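Local coordinates for structural polyprotein, VP3 (Israeli acute paralysis virus, PDB 5CDD) that probably serves as a structural subunit of the virus capsid, as one mature piece of the viral structural polyprotein, at residues F130-A135 with V269-P274. Residues are numbered along the deposited sequence; the frame is centred on the assembly and turned at random.
Sequences FSYWRA and VVEPKP
Tyr132 and Val270 form an antiparallel hydrogen-bonded pair at the start of strand 132-144 and the end of strand 267-270. Val270 N donates to Tyr132 O at 2.9 Å. Val270 O accepts two backbone N-H groups, from Tyr132 N at 3.3 Å and from Ser131 N at 3.2 Å. The Tyr132 bond is nearly straight (172° at the hydrogen), while the Ser131 bond is more bent (142°). Two residues facing one in this way make a classic beta bulge. It lies in the sheet that holds strands 132-144 and 267-270, one of the two sheets of the jelly roll found in picornavirus-like (Rhv) capsid proteins. Beyond Val270 the chain leaves the sheet and curls round Ser131. Ser131 OG lies 2.7 Å from both Lys273 O and Glu271 OE1. The Glu271 side chain bends at its second torsion, and its carboxylate lies beside Ser131.

Apolar contact lies on both faces of the sheet. On the face of Val269 and Trp133, Val269 CG2 sits over the centre of the Phe130 ring, 3.4 Å from the centroid, in a CH-pi contact. Val269 CG1 lies nearer the rim, against Phe130 CD2. On the other face, Tyr132 CB packs against Val270 CB at 4.1 Å.

Two oxygens of Glu271 lie beside the rings. Glu271 O meets the Phe130 ring at its edge, in plane beside CD1. Glu271 OE1 approaches Tyr132 CE1 obliquely, with ring and carboxylate planes 27° apart.

The polar ends of Tyr132 and Lys273 bond to a neighbouring subunit. Tyr132 OH bonds to Gly163 O of that subunit, and Lys273 NZ to its Leu114 O and Asn125 O. Within the chain, Phe130 O is hydrogen-bonded to Thr216 OG1.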
loop_
_atom_site.group_PDB
_atom_site.type_symbol
_atom_site.label_atom_id
_atom_site.label_comp_id
_atom_site.label_asym_id
_atom_site.label_seq_id
_atom_site.Cartn_x
_atom_site.Cartn_y
_atom_site.Cartn_z
ATOM N N PHE B 130 13.463 -15.676 39.891
ATOM C CA PHE B 130 12.580 -14.519 39.884
ATOM C C PHE B 130 12.443 -13.859 41.250
ATOM O O PHE B 130 12.939 -14.375 42.247
ATOM C CB PHE B 130 11.217 -14.958 39.351
ATOM C CG PHE B 130 11.302 -15.712 38.052
ATOM C CD1 PHE B 130 11.459 -15.036 36.846
ATOM C CD2 PHE B 130 11.281 -17.103 38.041
ATOM C CE1 PHE B 130 11.597 -15.734 35.645
ATOM C CE2 PHE B 130 11.419 -17.812 36.847
ATOM C CZ PHE B 130 11.577 -17.125 35.648
ATOM N N SER B 131 11.767 -12.716 41.288
ATOM C CA SER B 131 11.581 -11.983 42.534
ATOM C C SER B 131 10.332 -12.385 43.310
ATOM O O SER B 131 10.385 -12.542 44.529
ATOM C CB SER B 131 11.550 -10.482 42.254
ATOM O OG SER B 131 12.797 -10.041 41.747
ATOM N N TYR B 132 9.210 -12.542 42.615
ATOM C CA TYR B 132 7.968 -12.928 43.275
ATOM C C TYR B 132 7.308 -14.083 42.541
ATOM O O TYR B 132 7.523 -14.274 41.344
ATOM C CB TYR B 132 6.994 -11.747 43.333
ATOM C CG TYR B 132 7.631 -10.437 43.732
ATOM C CD1 TYR B 132 8.049 -9.523 42.766
ATOM C CD2 TYR B 132 7.832 -10.115 45.073
ATOM C CE1 TYR B 132 8.648 -8.318 43.125
ATOM C CE2 TYR B 132 8.432 -8.913 45.443
ATOM C CZ TYR B 132 8.838 -8.021 44.464
ATOM O OH TYR B 132 9.433 -6.831 44.817
ATOM N N TRP B 133 6.496 -14.849 43.263
ATOM C CA TRP B 133 5.807 -15.994 42.684
ATOM C C TRP B 133 4.338 -16.051 43.081
ATOM O O TRP B 133 3.871 -15.290 43.929
ATOM C CB TRP B 133 6.475 -17.298 43.128
ATOM C CG TRP B 133 6.359 -17.547 44.605
ATOM C CD1 TRP B 133 7.164 -17.046 45.585
ATOM C CD2 TRP B 133 5.349 -18.319 45.268
ATOM N NE1 TRP B 133 6.719 -17.456 46.820
ATOM C CE2 TRP B 133 5.607 -18.238 46.655
ATOM C CE3 TRP B 133 4.251 -19.070 44.826
ATOM C CZ2 TRP B 133 4.805 -18.880 47.605
ATOM C CZ3 TRP B 133 3.452 -19.709 45.772
ATOM C CH2 TRP B 133 3.736 -19.609 47.146
ATOM N N ARG B 134 3.627 -16.982 42.458
ATOM C CA ARG B 134 2.211 -17.213 42.708
ATOM C C ARG B 134 1.901 -18.561 42.070
ATOM O O ARG B 134 2.117 -18.744 40.873
ATOM C CB ARG B 134 1.365 -16.122 42.051
ATOM C CG ARG B 134 -0.125 -16.286 42.273
ATOM C CD ARG B 134 -0.919 -15.335 41.399
ATOM N NE ARG B 134 -2.357 -15.506 41.586
ATOM C CZ ARG B 134 -3.042 -15.033 42.621
ATOM N NH1 ARG B 134 -2.420 -14.349 43.571
ATOM N NH2 ARG B 134 -4.346 -15.249 42.714
ATOM N N ALA B 135 1.411 -19.509 42.863
ATOM C CA ALA B 135 1.107 -20.826 42.324
ATOM C C ALA B 135 0.338 -21.724 43.280
ATOM O O ALA B 135 0.149 -21.403 44.454
ATOM C CB ALA B 135 2.402 -21.516 41.903
ATOM N N VAL B 269 5.445 -16.259 37.519
ATOM C CA VAL B 269 6.539 -15.578 38.190
ATOM C C VAL B 269 6.590 -14.121 37.765
ATOM O O VAL B 269 6.182 -13.771 36.655
ATOM C CB VAL B 269 7.886 -16.248 37.880
ATOM C CG1 VAL B 269 7.909 -17.648 38.464
ATOM C CG2 VAL B 269 8.114 -16.291 36.381
ATOM N N VAL B 270 7.085 -13.269 38.657
ATOM C CA VAL B 270 7.178 -11.843 38.374
ATOM C C VAL B 270 8.615 -11.348 38.514
ATOM O O VAL B 270 9.326 -11.743 39.437
ATOM C CB VAL B 270 6.272 -11.038 39.325
ATOM C CG1 VAL B 270 6.321 -9.557 38.972
ATOM C CG2 VAL B 270 4.853 -11.559 39.235
ATOM N N GLU B 271 8.991 -10.512 37.556
ATOM C CA GLU B 271 10.294 -9.898 37.504
ATOM C C GLU B 271 11.260 -10.886 36.902
ATOM O O GLU B 271 11.001 -12.096 36.895
ATOM C CB GLU B 271 10.761 -9.508 38.907
ATOM C CG GLU B 271 11.982 -8.603 38.925
ATOM C CD GLU B 271 11.964 -7.623 40.082
ATOM O OE1 GLU B 271 11.258 -7.889 41.078
ATOM O OE2 GLU B 271 12.655 -6.587 39.997
ATOM N N PRO B 272 12.430 -10.335 36.404
ATOM C CA PRO B 272 13.375 -11.319 35.889
ATOM C C PRO B 272 14.658 -11.102 36.672
ATOM O O PRO B 272 15.663 -10.632 36.133
ATOM C CB PRO B 272 13.561 -10.834 34.453
ATOM C CG PRO B 272 13.547 -9.329 34.578
ATOM C CD PRO B 272 12.934 -8.973 35.916
ATOM N N LYS B 273 14.620 -11.433 37.960
ATOM C CA LYS B 273 15.821 -11.200 38.762
ATOM C C LYS B 273 15.683 -11.864 40.130
ATOM O O LYS B 273 14.613 -11.826 40.737
ATOM C CB LYS B 273 16.047 -9.696 38.946
ATOM C CG LYS B 273 17.108 -9.351 39.974
ATOM C CD LYS B 273 17.313 -7.861 40.107
ATOM C CE LYS B 273 18.381 -7.574 41.144
ATOM N NZ LYS B 273 19.252 -6.440 40.749
ATOM N N PRO B 274 16.760 -12.496 40.629
ATOM C CA PRO B 274 16.699 -13.150 41.940
ATOM C C PRO B 274 16.393 -12.111 43.020
ATOM O O PRO B 274 16.787 -10.949 42.903
ATOM C CB PRO B 274 18.098 -13.734 42.099
ATOM C CG PRO B 274 18.535 -13.968 40.690
ATOM C CD PRO B 274 18.063 -12.731 39.987
#